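Local coordinates for glucosamine kinase (Streptacidiphilus jiangxiensis, PDB 6HWJ), which catalyses the magnesium- and ATP-dependent phosphorylation of D-glucosamine to D-glucosamine 6-phosphate, at residues A[227-230]-A[231-235]; A[415-418]-A[419-422]. All blocks are in the same frame, centred on the assembly; numbering follows the deposited sequence.

Contact 1 (A[227-230]-A[231-235])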
loop_
_atom_site.group_PDB
_atom_site.type_symbol
_atom_site.label_atom_id
_atom_site.label_comp_id
_atom_site.label_asym_id
_atom_site.label_seq_id
_atom_site.Cartn_x
_atom_site.Cartn_y
_atom_site.Cartn_z
ATOM N N ALA A 227 8.387 12.684 4.092
ATOM C CA ALA A 227 8.092 14.102 3.895
ATOM C C ALA A 227 8.076 14.476 2.419
ATOM O O ALA A 227 7.197 15.230 1.966
ATOM C CB ALA A 227 9.104 14.970 4.651
ATOM N N ARG A 228 9.034 13.960 1.646
ATOM C CA ARG A 228 9.027 14.178 0.204
ATOM C C ARG A 228 7.770 13.579 -0.426
ATOM O O ARG A 228 7.166 14.177 -1.331
ATOM C CB ARG A 228 10.279 13.566 -0.428
ATOM C CG ARG A 228 11.587 14.254 -0.037
ATOM C CD ARG A 228 12.793 13.438 -0.515
ATOM N NE ARG A 228 14.042 14.172 -0.283
ATOM C CZ ARG A 228 15.258 13.655 -0.450
ATOM N NH1 ARG A 228 15.407 12.386 -0.825
ATOM N NH2 ARG A 228 16.327 14.401 -0.226
ATOM N N MET A 229 7.402 12.376 0.006
ATOM C CA MET A 229 6.187 11.721 -0.477
ATOM C C MET A 229 4.956 12.576 -0.179
ATOM O O MET A 229 4.161 12.875 -1.085
ATOM C CB MET A 229 6.072 10.336 0.173
ATOM C CG MET A 229 4.891 9.497 -0.298
ATOM S SD MET A 229 4.820 7.902 0.583
ATOM C CE MET A 229 4.156 8.424 2.161
ATOM N N HIS A 230 4.805 13.022 1.079
ATOM C CA HIS A 230 3.620 13.804 1.435
ATOM C C HIS A 230 3.582 15.146 0.709
ATOM O O HIS A 230 2.519 15.592 0.267
ATOM C CB HIS A 230 3.559 14.017 2.949
ATOM C CG HIS A 230 3.177 12.795 3.712
ATOM N ND1 HIS A 230 3.421 12.655 5.062
ATOM C CD2 HIS A 230 2.560 11.659 3.320
ATOM C CE1 HIS A 230 2.968 11.482 5.460
ATOM N NE2 HIS A 230 2.448 10.858 4.419
ATOM N N ALA A 231 4.726 15.810 0.578
ATOM C CA ALA A 231 4.756 17.094 -0.111
ATOM C C ALA A 231 4.266 16.953 -1.543
ATOM O O ALA A 231 3.552 17.821 -2.051
ATOM C CB ALA A 231 6.168 17.684 -0.079
ATOM N N ALA A 232 4.640 15.865 -2.213
ATOM C CA ALA A 232 4.199 15.646 -3.579
ATOM C C ALA A 232 2.718 15.301 -3.630
ATOM O O ALA A 232 1.991 15.804 -4.492
ATOM C CB ALA A 232 5.014 14.513 -4.233
ATOM N N LEU A 233 2.259 14.416 -2.741
ATOM C CA LEU A 233 0.851 14.043 -2.732
ATOM C C LEU A 233 -0.021 15.239 -2.387
ATOM O O LEU A 233 -1.111 15.414 -2.951
ATOM C CB LEU A 233 0.624 12.896 -1.744
ATOM C CG LEU A 233 1.346 11.590 -2.038
ATOM C CD1 LEU A 233 1.141 10.613 -0.909
ATOM C CD2 LEU A 233 0.929 10.954 -3.375
ATOM N N ALA A 234 0.444 16.090 -1.479
ATOM C CA ALA A 234 -0.359 17.223 -1.042
ATOM C C ALA A 234 -0.559 18.246 -2.152
ATOM O O ALA A 234 -1.456 19.091 -2.043
ATOM C CB ALA A 234 0.284 17.903 0.172
ATOM N N ALA A 235 0.242 18.188 -3.218
ATOM C CA ALA A 235 0.054 19.098 -4.341
ATOM C C ALA A 235 -1.281 18.884 -5.046
ATOM O O ALA A 235 -1.763 19.795 -5.727
ATOM C CB ALA A 235 1.198 18.932 -5.343
#
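Leu233 lies one helical turn beyond Met229, and its side chain climbs back along the backbone it has just left. Leu233 CB stands 3.6 Å from Met229 O. Leu233 CG comes to 3.2 Å from Met229 O, because chi1 of -62° sets it beside the backbone N that already points at the same carbonyl. Leu233 CD1 reaches Met229 CG at 4.0 Å, the one apolar side-chain meeting across the two segments, with the two chains running at a slant to each other. Met229 has its own CG turned away from its backbone N (chi1 -177°) and bends only at the thioether. All this belongs to the C-terminal part of helix 212-234, where four i to i+4 bonds follow in succession: Ala231 N to Ala227 O, Ala232 N to Arg228 O, Leu233 N to Met229 O at 3.0 Å, and Ala234 N to His230 O at 2.8 Å. Met229 and Leu233 both pack on Leu155 of helix 148-157. The buried His230 ring is gripped at both nitrogens, ND1 by Tyr380 and NE2 by Asp338, which fixes its rotation, while Arg228 extends to a salt bridge with Glu162.

Contact 2 (A[415-418]-A[419-422])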
loop_
_atom_site.group_PDB
_atom_site.type_symbol
_atom_site.label_atom_id
_atom_site.label_comp_id
_atom_site.label_asym_id
_atom_site.label_seq_id
_atom_site.Cartn_x
_atom_site.Cartn_y
_atom_site.Cartn_z
ATOM N N ARG A 415 -6.175 -12.695 15.692
ATOM C CA ARG A 415 -6.803 -13.249 14.504
ATOM C C ARG A 415 -5.871 -14.142 13.686
ATOM O O ARG A 415 -6.356 -15.045 12.984
ATOM C CB ARG A 415 -7.310 -12.125 13.594
ATOM C CG ARG A 415 -8.411 -11.282 14.190
ATOM C CD ARG A 415 -8.609 -10.020 13.371
ATOM N NE ARG A 415 -9.651 -9.155 13.929
ATOM C CZ ARG A 415 -9.910 -7.927 13.487
ATOM N NH1 ARG A 415 -9.204 -7.414 12.487
ATOM N NH2 ARG A 415 -10.870 -7.214 14.048
ATOM N N HIS A 416 -4.570 -13.924 13.752
ATOM C CA HIS A 416 -3.638 -14.555 12.818
ATOM C C HIS A 416 -2.390 -15.124 13.464
ATOM O O HIS A 416 -1.809 -16.056 12.890
ATOM C CB HIS A 416 -3.195 -13.536 11.745
ATOM C CG HIS A 416 -4.337 -12.896 11.013
ATOM N ND1 HIS A 416 -4.720 -11.588 11.234
ATOM C CD2 HIS A 416 -5.178 -13.386 10.069
ATOM C CE1 HIS A 416 -5.751 -11.297 10.458
ATOM N NE2 HIS A 416 -6.055 -12.371 9.747
ATOM N N LEU A 417 -1.938 -14.619 14.603
ATOM C CA LEU A 417 -0.646 -14.982 15.158
ATOM C C LEU A 417 -0.631 -14.675 16.650
ATOM O O LEU A 417 -0.144 -13.620 17.054
ATOM C CB LEU A 417 0.466 -14.235 14.435
ATOM C CG LEU A 417 1.895 -14.762 14.633
ATOM C CD1 LEU A 417 2.072 -16.150 14.015
ATOM C CD2 LEU A 417 2.892 -13.768 14.066
ATOM N N PRO A 418 -1.154 -15.576 17.488
ATOM C CA PRO A 418 -1.454 -15.197 18.877
ATOM C C PRO A 418 -0.281 -14.633 19.666
ATOM O O PRO A 418 -0.497 -13.746 20.503
ATOM C CB PRO A 418 -1.954 -16.517 19.487
ATOM C CG PRO A 418 -2.588 -17.232 18.315
ATOM C CD PRO A 418 -1.702 -16.902 17.142
ATOM N N HIS A 419 0.945 -15.126 19.459
ATOM C CA HIS A 419 2.041 -14.692 20.315
ATOM C C HIS A 419 2.478 -13.267 20.014
ATOM O O HIS A 419 3.177 -12.665 20.831
ATOM C CB HIS A 419 3.227 -15.642 20.198
ATOM C CG HIS A 419 4.095 -15.388 19.018
ATOM N ND1 HIS A 419 3.976 -16.093 17.843
ATOM C CD2 HIS A 419 5.094 -14.499 18.828
ATOM C CE1 HIS A 419 4.865 -15.650 16.979
ATOM N NE2 HIS A 419 5.553 -14.680 17.550
ATOM N N TRP A 420 2.051 -12.706 18.888
ATOM C CA TRP A 420 2.438 -11.361 18.478
ATOM C C TRP A 420 1.976 -10.293 19.454
ATOM O O TRP A 420 2.419 -9.152 19.324
ATOM C CB TRP A 420 1.878 -11.115 17.063
ATOM C CG TRP A 420 2.237 -9.830 16.442
ATOM C CD1 TRP A 420 1.423 -8.734 16.294
ATOM C CD2 TRP A 420 3.504 -9.472 15.850
ATOM N NE1 TRP A 420 2.122 -7.708 15.669
ATOM C CE2 TRP A 420 3.388 -8.144 15.377
ATOM C CE3 TRP A 420 4.718 -10.155 15.669
ATOM C CZ2 TRP A 420 4.441 -7.480 14.738
ATOM C CZ3 TRP A 420 5.775 -9.485 15.047
ATOM C CH2 TRP A 420 5.622 -8.159 14.590
ATOM N N VAL A 421 1.116 -10.625 20.425
ATOM C CA VAL A 421 0.688 -9.652 21.406
ATOM C C VAL A 421 1.857 -9.005 22.140
ATOM O O VAL A 421 1.678 -7.935 22.733
ATOM C CB VAL A 421 -0.291 -10.269 22.444
ATOM C CG1 VAL A 421 -1.583 -10.723 21.768
ATOM C CG2 VAL A 421 0.364 -11.433 23.197
ATOM N N TYR A 422 3.054 -9.626 22.132
ATOM C CA TYR A 422 4.171 -9.033 22.860
ATOM C C TYR A 422 4.599 -7.701 22.246
ATOM O O TYR A 422 5.115 -6.837 22.958
ATOM C CB TYR A 422 5.387 -9.968 22.921
ATOM C CG TYR A 422 6.177 -10.048 21.647
ATOM C CD1 TYR A 422 5.836 -10.955 20.643
ATOM C CD2 TYR A 422 7.286 -9.223 21.440
ATOM C CE1 TYR A 422 6.571 -11.032 19.474
ATOM C CE2 TYR A 422 8.017 -9.287 20.295
ATOM C CZ TYR A 422 7.671 -10.198 19.308
ATOM O OH TYR A 422 8.415 -10.253 18.154
#
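The imidazole of His419 and the indole of Trp420 both meet Leu417, each at a slant. Leu417 CG comes to 3.9 Å from His419 CE1, the leucine branch running alongside the imidazole in the same direction, while Leu417 CD2 sits 4.1 Å from Trp420 CB. Beyond the two segments, the His419 ring meets that of Phe355, on which Tyr422 also stacks, with nearly parallel planes, and the indole packs edge-to-face with Tyr412. The backbone turns tightly here: Trp420 N donates to Leu417 O at 3.0 Å, and Trp420 CB rests 3.2 Å from the same oxygen. With chi1 of -176° the indole swings away from its own backbone N, and its NE1 is hydrogen-bonded to Glu409, which binds D-glucosamine. Val421 straddles Pro418 O, its CG1 at 3.5 Å and its CG2 at 3.7 Å. The i to i+3 bond from Trp420 N to Leu417 O belongs to a short 3-10 turn that links helix 398-416 to helix 422-431 and closes the proposed substrate specificity determinant motif, consistent with Trp420 helping to position Glu409 at the sugar site.

In the fold
Following the chain from the N terminus, two beta sheets come first, the second with helix 148-157 lying between its strands in sequence; the chain then enters helix 212-234, where contact 1 forms near the C-terminal end. Contact 1 joins this helix to helix 148-157 on one hand and to helices 335-356 and 362-386 on the other. The chain goes on through the magnesium ligands Gln305 and Asp317 before helix 398-416 leads into contact 2. The contacts are local and come in series, neither nesting nor crossing, and close no long loop. Their centres lie 34 Å apart on opposite sides of the chain's centre, yet helix 335-356 touches both.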